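Local coordinates for ABC transporter substrate-binding protein (PDB 4I1D) that probably serves as the periplasmic solute-binding component of an ABC transporter, of a family generally assigned to polyamine binding, and holds D-malate in this crystal, at residues Pro158-Val166 with Gln298-Trp306; Val166-Lys177 with Ala314-Gln323. All coordinates share one frame; numbering follows the deposited sequence.

Interaction 1 of 2, residues Pro158-Val166 with Gln298-Trp306. With SO4 (sulfate ion), chain H.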
loop_
_atom_site.group_PDB
_atom_site.type_symbol
_atom_site.label_atom_id
_atom_site.label_comp_id
_atom_site.label_asym_id
_atom_site.label_seq_id
_atom_site.Cartn_x
_atom_site.Cartn_y
_atom_site.Cartn_z
ATOM N N PRO A 158 -32.897 31.649 -8.522
ATOM C CA PRO A 158 -32.106 31.777 -7.293
ATOM C C PRO A 158 -32.915 31.550 -6.017
ATOM O O PRO A 158 -32.391 31.003 -5.047
ATOM C CB PRO A 158 -31.602 33.227 -7.355
ATOM C CG PRO A 158 -31.478 33.509 -8.791
ATOM C CD PRO A 158 -32.648 32.775 -9.443
ATOM N N ASP A 159 -34.175 31.963 -6.012
ATOM C CA ASP A 159 -34.975 31.854 -4.795
ATOM C C ASP A 159 -35.824 30.578 -4.757
ATOM O O ASP A 159 -36.670 30.415 -3.882
ATOM C CB ASP A 159 -35.850 33.096 -4.612
ATOM C CG ASP A 159 -36.824 33.296 -5.759
ATOM O OD1 ASP A 159 -36.587 32.727 -6.849
ATOM O OD2 ASP A 159 -37.823 34.024 -5.571
ATOM N N LYS A 160 -35.585 29.668 -5.698
ATOM C CA LYS A 160 -36.295 28.391 -5.718
ATOM C C LYS A 160 -35.350 27.185 -5.622
ATOM O O LYS A 160 -35.731 26.065 -5.947
ATOM C CB LYS A 160 -37.128 28.278 -6.995
ATOM C CG LYS A 160 -38.208 29.341 -7.149
ATOM C CD LYS A 160 -39.386 29.100 -6.209
ATOM C CE LYS A 160 -40.574 29.985 -6.576
ATOM N NZ LYS A 160 -41.792 29.672 -5.777
ATOM N N LEU A 161 -34.124 27.413 -5.168
ATOM C CA LEU A 161 -33.109 26.365 -5.166
ATOM C C LEU A 161 -33.325 25.245 -4.148
ATOM O O LEU A 161 -33.127 24.072 -4.460
ATOM C CB LEU A 161 -31.724 26.980 -4.953
ATOM C CG LEU A 161 -31.168 27.697 -6.179
ATOM C CD1 LEU A 161 -30.050 28.622 -5.785
ATOM C CD2 LEU A 161 -30.696 26.672 -7.185
ATOM N N TYR A 162 -33.704 25.606 -2.926
ATOM C CA TYR A 162 -33.722 24.645 -1.823
ATOM C C TYR A 162 -35.092 23.985 -1.638
ATOM O O TYR A 162 -36.123 24.615 -1.853
ATOM C CB TYR A 162 -33.235 25.316 -0.525
ATOM C CG TYR A 162 -31.818 25.850 -0.622
ATOM C CD1 TYR A 162 -30.726 25.009 -0.453
ATOM C CD2 TYR A 162 -31.574 27.191 -0.891
ATOM C CE1 TYR A 162 -29.427 25.484 -0.547
ATOM C CE2 TYR A 162 -30.268 27.684 -0.988
ATOM C CZ TYR A 162 -29.202 26.824 -0.816
ATOM O OH TYR A 162 -27.910 27.298 -0.907
ATOM N N PRO A 163 -35.107 22.694 -1.274
ATOM C CA PRO A 163 -33.945 21.807 -1.119
ATOM C C PRO A 163 -33.292 21.507 -2.467
ATOM O O PRO A 163 -34.006 21.395 -3.457
ATOM C CB PRO A 163 -34.559 20.530 -0.536
ATOM C CG PRO A 163 -36.011 20.562 -0.991
ATOM C CD PRO A 163 -36.382 22.011 -0.971
ATOM N N LEU A 164 -31.965 21.389 -2.512
ATOM C CA LEU A 164 -31.269 21.252 -3.790
ATOM C C LEU A 164 -31.586 19.932 -4.480
ATOM O O LEU A 164 -31.603 18.884 -3.846
ATOM C CB LEU A 164 -29.751 21.383 -3.620
ATOM C CG LEU A 164 -29.192 22.711 -3.098
ATOM C CD1 LEU A 164 -27.676 22.681 -3.094
ATOM C CD2 LEU A 164 -29.690 23.907 -3.904
ATOM N N ASP A 165 -31.844 19.989 -5.784
ATOM C CA ASP A 165 -31.920 18.778 -6.590
ATOM C C ASP A 165 -30.486 18.372 -6.928
ATOM O O ASP A 165 -29.903 18.855 -7.909
ATOM C CB ASP A 165 -32.717 19.030 -7.866
ATOM C CG ASP A 165 -32.912 17.770 -8.705
ATOM O OD1 ASP A 165 -32.185 16.774 -8.486
ATOM O OD2 ASP A 165 -33.798 17.788 -9.595
ATOM N N VAL A 166 -29.925 17.488 -6.105
ATOM C CA VAL A 166 -28.499 17.166 -6.175
ATOM C C VAL A 166 -28.096 16.386 -7.430
ATOM O O VAL A 166 -27.086 16.717 -8.058
ATOM C CB VAL A 166 -27.987 16.483 -4.883
ATOM C CG1 VAL A 166 -26.473 16.318 -4.936
ATOM C CG2 VAL A 166 -28.357 17.329 -3.676
ATOM N N GLN A 298 -29.450 37.718 -5.832
ATOM C CA GLN A 298 -28.636 36.568 -5.436
ATOM C C GLN A 298 -29.407 35.410 -4.821
ATOM O O GLN A 298 -30.530 35.571 -4.350
ATOM C CB GLN A 298 -27.569 36.997 -4.435
ATOM C CG GLN A 298 -26.455 37.829 -5.031
ATOM C CD GLN A 298 -25.472 38.295 -3.971
ATOM O OE1 GLN A 298 -24.606 37.535 -3.528
ATOM N NE2 GLN A 298 -25.612 39.549 -3.553
ATOM N N ALA A 299 -28.776 34.241 -4.821
ATOM C CA ALA A 299 -29.276 33.113 -4.059
ATOM C C ALA A 299 -28.783 33.238 -2.620
ATOM O O ALA A 299 -27.581 33.362 -2.359
ATOM C CB ALA A 299 -28.804 31.815 -4.669
ATOM N N LEU A 300 -29.715 33.225 -1.681
ATOM C CA LEU A 300 -29.348 33.251 -0.288
ATOM C C LEU A 300 -29.078 31.822 0.167
ATOM O O LEU A 300 -29.995 31.001 0.242
ATOM C CB LEU A 300 -30.479 33.877 0.530
ATOM C CG LEU A 300 -30.178 34.069 2.014
ATOM C CD1 LEU A 300 -28.945 34.975 2.229
ATOM C CD2 LEU A 300 -31.406 34.637 2.704
HETATM N N MSE A 301 -27.823 31.513 0.455
HETATM C CA MSE A 301 -27.479 30.157 0.881
HETATM C C MSE A 301 -28.288 29.711 2.097
HETATM O O MSE A 301 -28.390 30.440 3.088
HETATM C CB MSE A 301 -25.988 30.027 1.183
HETATM C CG MSE A 301 -25.633 28.665 1.790
HETATM SE SE MSE A 301 -23.754 28.197 1.550
HETATM C CE MSE A 301 -23.718 28.323 -0.395
ATOM N N SER A 302 -28.868 28.517 2.010
ATOM C CA SER A 302 -29.565 27.895 3.139
ATOM C C SER A 302 -28.624 27.001 3.947
ATOM O O SER A 302 -28.331 25.863 3.557
ATOM C CB SER A 302 -30.765 27.066 2.642
ATOM O OG SER A 302 -31.401 26.380 3.709
ATOM N N TYR A 303 -28.146 27.526 5.068
ATOM C CA TYR A 303 -27.324 26.759 5.996
ATOM C C TYR A 303 -28.096 25.635 6.676
ATOM O O TYR A 303 -27.512 24.621 7.043
ATOM C CB TYR A 303 -26.648 27.696 7.010
ATOM C CG TYR A 303 -25.672 28.580 6.293
ATOM C CD1 TYR A 303 -24.522 28.040 5.722
ATOM C CD2 TYR A 303 -25.926 29.934 6.113
ATOM C CE1 TYR A 303 -23.628 28.833 5.028
ATOM C CE2 TYR A 303 -25.045 30.733 5.420
ATOM C CZ TYR A 303 -23.894 30.183 4.879
ATOM O OH TYR A 303 -23.004 30.983 4.185
ATOM N N ALA A 304 -29.404 25.807 6.823
ATOM C CA ALA A 304 -30.248 24.729 7.318
ATOM C C ALA A 304 -30.200 23.540 6.354
ATOM O O ALA A 304 -30.143 22.395 6.783
ATOM C CB ALA A 304 -31.687 25.206 7.515
ATOM N N TRP A 305 -30.215 23.804 5.054
ATOM C CA TRP A 305 -30.129 22.696 4.097
ATOM C C TRP A 305 -28.744 22.046 4.121
ATOM O O TRP A 305 -28.641 20.820 4.232
ATOM C CB TRP A 305 -30.503 23.102 2.664
ATOM C CG TRP A 305 -30.524 21.889 1.729
ATOM C CD1 TRP A 305 -31.582 21.052 1.488
ATOM C CD2 TRP A 305 -29.425 21.375 0.956
ATOM N NE1 TRP A 305 -31.211 20.058 0.607
ATOM C CE2 TRP A 305 -29.894 20.236 0.267
ATOM C CE3 TRP A 305 -28.097 21.772 0.779
ATOM C CZ2 TRP A 305 -29.080 19.490 -0.581
ATOM C CZ3 TRP A 305 -27.288 21.028 -0.073
ATOM C CH2 TRP A 305 -27.785 19.902 -0.742
ATOM N N TRP A 306 -27.688 22.863 4.043
ATOM C CA TRP A 306 -26.323 22.335 4.004
ATOM C C TRP A 306 -25.908 21.544 5.246
ATOM O O TRP A 306 -25.090 20.625 5.157
ATOM C CB TRP A 306 -25.300 23.441 3.714
ATOM C CG TRP A 306 -25.186 23.699 2.265
ATOM C CD1 TRP A 306 -25.639 24.787 1.590
ATOM C CD2 TRP A 306 -24.616 22.822 1.289
ATOM N NE1 TRP A 306 -25.375 24.652 0.244
ATOM C CE2 TRP A 306 -24.748 23.451 0.035
ATOM C CE3 TRP A 306 -24.004 21.565 1.352
ATOM C CZ2 TRP A 306 -24.278 22.874 -1.146
ATOM C CZ3 TRP A 306 -23.544 20.989 0.172
ATOM C CH2 TRP A 306 -23.683 21.644 -1.054
HETATM S S SO4 H . -30.972 29.056 6.701
HETATM O O1 SO4 H . -30.175 30.138 6.120
HETATM O O2 SO4 H . -30.850 29.112 8.157
HETATM O O3 SO4 H . -32.372 29.176 6.291
HETATM O O4 SO4 H . -30.474 27.771 6.219
HETATM O O HOH W 1 -32.149 17.823 -1.263
#
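The ring of Tyr162 lies flat against a serine: Ser302 CB sits 3.5 Å from the ring centroid and only 4° off the ring normal, a CH-pi contact made by a polar residue. While CB lies over the ring centre, Ser302 OG, turned anti to the backbone N (chi1 176°), accepts a capping bond from Trp305 N, 3.1 Å away, as N-cap of helix 303-306. A sulfate ion at this helix start, probably from the crystallisation liquor, lies too close to backbone nitrogens for its placement to be trusted. At its far end the Tyr162 hydroxyl is held by Glu148 of helix 146-153, which also takes the NE1 hydrogen of Trp306.

Trp305 is the second large side chain of the interface. Leu164 lies over its six-membered ring, with CG 3.9 Å from the centroid and CD1 3.5 Å from CZ3, while Val166 CG2 meets the ring edge at CZ2. Pro163, which follows a cis peptide bond, sets its CB 3.6 Å from Trp305 NE1. In the periplasmic binding protein fold, this pins the loop between helices 146-153 and 166-176 to the polypeptide that follows strand 299-300, which pairs with strand 219-235. A water bridges the two segments, accepting from Trp305 NE1 at 3.1 Å and donating to Leu164 O. Were Trp305 replaced by an alanine, Leu164 and Pro163 would probably be left facing a gap, and the bridging water would lose its indole donor. Farther along, Ala299 CB packs on Leu161 CD1, 3.6 Å away, and on Pro158.

Interaction 2 of 2, residues Val166-Lys177 with Ala314-Gln323; sequences VDRAFKKLEEIK and AEKRWASFMQ. With ACT (acetate ion), chain S; SO4 (sulfate ion), chain G.
Phe170 drops as a knob between Ala314, Arg317, Trp318 and Phe321. Its CG lies anti to the carbonyl carbon (chi1 -81°), which carries CE2 to within 3.5 Å of Trp318 CE3, the two rings meeting rim to rim, and its CD2 over one face of Phe321. The opposite face of Phe321 receives a cation-pi contact from Lys177, whose NZ stands 4.3 Å from the ring centroid, nearly on the normal. Extended beyond CG, Lys177 also reaches past the ring to donate from NZ to Phe321 O at 2.8 Å, in the carbonyl plane; Asp167 of a second subunit pairs with the same ammonium group. Leu173 CB closes on Phe321 CZ at 3.6 Å.

Arg317 bends at chi3, turning its guanidinium end-on to Asp167: NH1 and NH2 both grip OD1, at 3.0 and 2.9 Å, with the carboxylate plane turned 61° from the guanidinium plane. One face of that group lies against Val166 CG1, and NE and NH2 together bind an acetate ion, probably from the crystallisation liquor, that also covers a face of Phe170. The helices run roughly parallel, 25° apart, and their join is a knob-into-hole packing built round an aromatic cluster.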
loop_
_atom_site.group_PDB
_atom_site.type_symbol
_atom_site.label_atom_id
_atom_site.label_comp_id
_atom_site.label_asym_id
_atom_site.label_seq_id
_atom_site.Cartn_x
_atom_site.Cartn_y
_atom_site.Cartn_z
ATOM N N VAL A 166 -29.925 17.488 -6.105
ATOM C CA VAL A 166 -28.499 17.166 -6.175
ATOM C C VAL A 166 -28.096 16.386 -7.430
ATOM O O VAL A 166 -27.086 16.717 -8.058
ATOM C CB VAL A 166 -27.987 16.483 -4.883
ATOM C CG1 VAL A 166 -26.473 16.318 -4.936
ATOM C CG2 VAL A 166 -28.357 17.329 -3.676
ATOM N N ASP A 167 -28.876 15.373 -7.805
ATOM C CA ASP A 167 -28.624 14.658 -9.064
ATOM C C ASP A 167 -28.542 15.642 -10.227
ATOM O O ASP A 167 -27.617 15.599 -11.028
ATOM C CB ASP A 167 -29.724 13.632 -9.366
ATOM C CG ASP A 167 -29.745 12.481 -8.377
ATOM O OD1 ASP A 167 -28.877 12.439 -7.478
ATOM O OD2 ASP A 167 -30.636 11.609 -8.501
ATOM N N ARG A 168 -29.532 16.521 -10.311
ATOM C CA ARG A 168 -29.597 17.529 -11.357
ATOM C C ARG A 168 -28.359 18.438 -11.342
ATOM O O ARG A 168 -27.809 18.786 -12.385
ATOM C CB ARG A 168 -30.870 18.350 -11.180
ATOM C CG ARG A 168 -31.117 19.376 -12.251
ATOM C CD ARG A 168 -32.401 20.134 -11.977
ATOM N NE ARG A 168 -32.673 21.106 -13.028
ATOM C CZ ARG A 168 -33.735 21.900 -13.045
ATOM N NH1 ARG A 168 -34.621 21.835 -12.060
ATOM N NH2 ARG A 168 -33.910 22.757 -14.044
ATOM N N ALA A 169 -27.901 18.814 -10.161
ATOM C CA ALA A 169 -26.721 19.667 -10.103
ATOM C C ALA A 169 -25.471 18.936 -10.617
ATOM O O ALA A 169 -24.676 19.515 -11.362
ATOM C CB ALA A 169 -26.512 20.163 -8.717
ATOM N N PHE A 170 -25.298 17.672 -10.216
ATOM C CA PHE A 170 -24.139 16.885 -10.646
ATOM C C PHE A 170 -24.166 16.596 -12.148
ATOM O O PHE A 170 -23.127 16.600 -12.809
ATOM C CB PHE A 170 -23.993 15.586 -9.837
ATOM C CG PHE A 170 -23.317 15.784 -8.492
ATOM C CD1 PHE A 170 -23.994 15.523 -7.305
ATOM C CD2 PHE A 170 -22.006 16.237 -8.420
ATOM C CE1 PHE A 170 -23.368 15.707 -6.062
ATOM C CE2 PHE A 170 -21.374 16.431 -7.185
ATOM C CZ PHE A 170 -22.059 16.165 -6.005
ATOM N N LYS A 171 -25.351 16.364 -12.695
ATOM C CA LYS A 171 -25.433 16.128 -14.125
ATOM C C LYS A 171 -24.949 17.381 -14.857
ATOM O O LYS A 171 -24.156 17.307 -15.802
ATOM C CB LYS A 171 -26.856 15.750 -14.552
ATOM C CG LYS A 171 -26.920 15.260 -15.988
ATOM C CD LYS A 171 -28.336 15.005 -16.474
ATOM C CE LYS A 171 -28.321 14.539 -17.931
ATOM N NZ LYS A 171 -29.693 14.328 -18.487
ATOM N N LYS A 172 -25.407 18.538 -14.394
ATOM C CA LYS A 172 -25.051 19.798 -15.033
ATOM C C LYS A 172 -23.537 20.066 -14.892
ATOM O O LYS A 172 -22.889 20.598 -15.795
ATOM C CB LYS A 172 -25.902 20.926 -14.442
ATOM C CG LYS A 172 -26.023 22.166 -15.299
ATOM C CD LYS A 172 -26.811 21.902 -16.576
ATOM C CE LYS A 172 -26.887 23.168 -17.400
ATOM N NZ LYS A 172 -27.269 22.928 -18.816
ATOM N N LEU A 173 -22.967 19.655 -13.770
ATOM C CA LEU A 173 -21.537 19.840 -13.555
ATOM C C LEU A 173 -20.696 18.902 -14.417
ATOM O O LEU A 173 -19.593 19.258 -14.850
ATOM C CB LEU A 173 -21.189 19.650 -12.080
ATOM C CG LEU A 173 -21.463 20.878 -11.222
ATOM C CD1 LEU A 173 -21.456 20.487 -9.754
ATOM C CD2 LEU A 173 -20.415 21.952 -11.514
ATOM N N GLU A 174 -21.210 17.699 -14.640
ATOM C CA GLU A 174 -20.548 16.733 -15.504
ATOM C C GLU A 174 -20.446 17.297 -16.910
ATOM O O GLU A 174 -19.425 17.145 -17.572
ATOM C CB GLU A 174 -21.309 15.403 -15.528
ATOM C CG GLU A 174 -20.670 14.326 -14.663
ATOM C CD GLU A 174 -19.249 13.986 -15.104
ATOM O OE1 GLU A 174 -18.934 14.133 -16.306
ATOM O OE2 GLU A 174 -18.443 13.572 -14.247
ATOM N N GLU A 175 -21.505 17.964 -17.354
ATOM C CA GLU A 175 -21.517 18.573 -18.677
ATOM C C GLU A 175 -20.392 19.612 -18.865
ATOM O O GLU A 175 -19.762 19.658 -19.918
ATOM C CB GLU A 175 -22.890 19.186 -18.976
ATOM C CG GLU A 175 -22.915 20.058 -20.232
ATOM C CD GLU A 175 -24.232 20.802 -20.439
ATOM O OE1 GLU A 175 -25.162 20.641 -19.614
ATOM O OE2 GLU A 175 -24.328 21.552 -21.439
ATOM N N ILE A 176 -20.121 20.422 -17.848
ATOM C CA ILE A 176 -19.198 21.551 -18.005
ATOM C C ILE A 176 -17.747 21.122 -17.779
ATOM O O ILE A 176 -16.807 21.771 -18.244
ATOM C CB ILE A 176 -19.531 22.697 -17.009
ATOM C CG1 ILE A 176 -18.946 24.040 -17.471
ATOM C CG2 ILE A 176 -18.983 22.371 -15.615
ATOM C CD1 ILE A 176 -19.159 24.357 -18.945
ATOM N N LYS A 177 -17.585 20.019 -17.060
ATOM C CA LYS A 177 -16.285 19.573 -16.557
ATOM C C LYS A 177 -15.121 19.618 -17.582
ATOM O O LYS A 177 -14.017 20.061 -17.252
ATOM C CB LYS A 177 -16.443 18.170 -15.970
ATOM C CG LYS A 177 -15.357 17.734 -15.029
ATOM C CD LYS A 177 -15.704 16.377 -14.458
ATOM C CE LYS A 177 -14.928 16.101 -13.175
ATOM N NZ LYS A 177 -15.216 14.735 -12.665
ATOM N N ALA A 314 -24.887 15.207 0.121
ATOM C CA ALA A 314 -24.378 15.926 -1.046
ATOM C C ALA A 314 -22.860 16.110 -0.962
ATOM O O ALA A 314 -22.146 15.868 -1.940
ATOM C CB ALA A 314 -25.084 17.263 -1.224
ATOM N N GLU A 315 -22.374 16.511 0.211
ATOM C CA GLU A 315 -20.939 16.716 0.416
ATOM C C GLU A 315 -20.154 15.436 0.172
ATOM O O GLU A 315 -19.127 15.466 -0.501
ATOM C CB GLU A 315 -20.633 17.268 1.817
ATOM C CG GLU A 315 -21.113 18.690 2.027
ATOM C CD GLU A 315 -20.664 19.283 3.359
ATOM O OE1 GLU A 315 -19.453 19.560 3.510
ATOM O OE2 GLU A 315 -21.520 19.478 4.255
ATOM N N LYS A 316 -20.646 14.319 0.708
ATOM C CA LYS A 316 -19.969 13.035 0.539
ATOM C C LYS A 316 -19.869 12.615 -0.926
ATOM O O LYS A 316 -18.971 11.863 -1.301
ATOM C CB LYS A 316 -20.633 11.927 1.379
ATOM C CG LYS A 316 -20.564 12.184 2.882
ATOM C CD LYS A 316 -20.465 10.897 3.707
ATOM C CE LYS A 316 -20.246 11.225 5.196
ATOM N NZ LYS A 316 -19.907 10.038 6.055
ATOM N N ARG A 317 -20.790 13.091 -1.757
ATOM C CA ARG A 317 -20.776 12.710 -3.169
ATOM C C ARG A 317 -19.704 13.453 -3.953
ATOM O O ARG A 317 -19.281 12.985 -5.004
ATOM C CB ARG A 317 -22.147 12.915 -3.830
ATOM C CG ARG A 317 -23.178 11.869 -3.413
ATOM C CD ARG A 317 -24.581 12.261 -3.807
ATOM N NE ARG A 317 -24.733 12.326 -5.253
ATOM C CZ ARG A 317 -25.901 12.462 -5.872
ATOM N NH1 ARG A 317 -27.021 12.545 -5.159
ATOM N NH2 ARG A 317 -25.945 12.509 -7.201
ATOM N N TRP A 318 -19.268 14.605 -3.439
ATOM C CA TRP A 318 -18.304 15.429 -4.158
ATOM C C TRP A 318 -17.033 14.644 -4.362
ATOM O O TRP A 318 -16.456 14.650 -5.446
ATOM C CB TRP A 318 -17.971 16.716 -3.396
ATOM C CG TRP A 318 -17.192 17.674 -4.239
ATOM C CD1 TRP A 318 -15.852 17.936 -4.169
ATOM C CD2 TRP A 318 -17.703 18.472 -5.310
ATOM N NE1 TRP A 318 -15.502 18.863 -5.123
ATOM C CE2 TRP A 318 -16.619 19.209 -5.837
ATOM C CE3 TRP A 318 -18.974 18.645 -5.870
ATOM C CZ2 TRP A 318 -16.768 20.102 -6.906
ATOM C CZ3 TRP A 318 -19.125 19.533 -6.929
ATOM C CH2 TRP A 318 -18.027 20.250 -7.435
ATOM N N ALA A 319 -16.608 13.967 -3.303
ATOM C CA ALA A 319 -15.349 13.245 -3.304
ATOM C C ALA A 319 -15.257 12.326 -4.509
ATOM O O ALA A 319 -14.245 12.308 -5.202
ATOM C CB ALA A 319 -15.177 12.461 -2.002
ATOM N N SER A 320 -16.322 11.576 -4.770
ATOM C CA SER A 320 -16.315 10.629 -5.881
ATOM C C SER A 320 -16.583 11.315 -7.219
ATOM O O SER A 320 -16.197 10.814 -8.281
ATOM C CB SER A 320 -17.318 9.498 -5.639
ATOM O OG SER A 320 -18.649 9.975 -5.699
ATOM N N PHE A 321 -17.251 12.460 -7.179
ATOM C CA PHE A 321 -17.460 13.227 -8.402
ATOM C C PHE A 321 -16.129 13.720 -8.982
ATOM O O PHE A 321 -15.962 13.754 -10.190
ATOM C CB PHE A 321 -18.412 14.397 -8.159
ATOM C CG PHE A 321 -18.498 15.356 -9.311
ATOM C CD1 PHE A 321 -17.929 16.618 -9.223
ATOM C CD2 PHE A 321 -19.138 14.995 -10.484
ATOM C CE1 PHE A 321 -18.013 17.511 -10.280
ATOM C CE2 PHE A 321 -19.220 15.881 -11.549
ATOM C CZ PHE A 321 -18.658 17.136 -11.450
HETATM N N MSE A 322 -15.184 14.096 -8.123
HETATM C CA MSE A 322 -13.860 14.522 -8.585
HETATM C C MSE A 322 -12.841 13.383 -8.555
HETATM O O MSE A 322 -12.481 12.902 -7.484
HETATM C CB MSE A 322 -13.355 15.691 -7.748
HETATM C CG MSE A 322 -14.323 16.868 -7.696
HETATM SE SE MSE A 322 -14.513 17.721 -9.447
HETATM C CE MSE A 322 -12.682 18.393 -9.566
ATOM N N GLN A 323 -12.379 12.979 -9.741
ATOM C CA GLN A 323 -11.476 11.830 -9.938
ATOM C C GLN A 323 -12.261 10.578 -10.314
ATOM O O GLN A 323 -12.621 9.780 -9.450
ATOM C CB GLN A 323 -10.578 11.552 -8.717
ATOM C CG GLN A 323 -9.160 12.129 -8.813
ATOM C CD GLN A 323 -8.107 11.088 -9.193
ATOM O OE1 GLN A 323 -8.431 9.940 -9.507
ATOM N NE2 GLN A 323 -6.837 11.490 -9.162
HETATM C C ACT S . -22.290 11.654 -8.017
HETATM O O ACT S . -22.439 11.277 -6.828
HETATM O OXT ACT S . -23.309 12.103 -8.603
HETATM C CH3 ACT S . -20.957 11.566 -8.708
HETATM S S SO4 G . -37.319 24.142 -13.620
HETATM O O1 SO4 G . -36.509 25.281 -14.050
HETATM O O2 SO4 G . -36.933 23.750 -12.266
HETATM O O3 SO4 G . -38.732 24.509 -13.627
HETATM O O4 SO4 G . -37.121 23.019 -14.533
#

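In the fold
Interactions 1 and 2 adjoin, their centres about 16 Å apart on the same side of the chain's centre, and Val166 belongs to both. Along the chain their segments alternate: 158-166 runs into helix 166-176, and more than 130 residues later 298-306 is followed by helix 309-321, which carries 314-323. The C-terminal part follows the earlier one in the same order, first against the loop, then against the helix that continues it. Trp305 and Trp306 join the two contacts by packing on Ala314 and Glu315. Strand 299-300 ties interaction 1 to the mixed sheet through strand 219-235, whereas interaction 2 lies farther out and holds the C-terminal end against helix 166-176; both are away from the D-malate site.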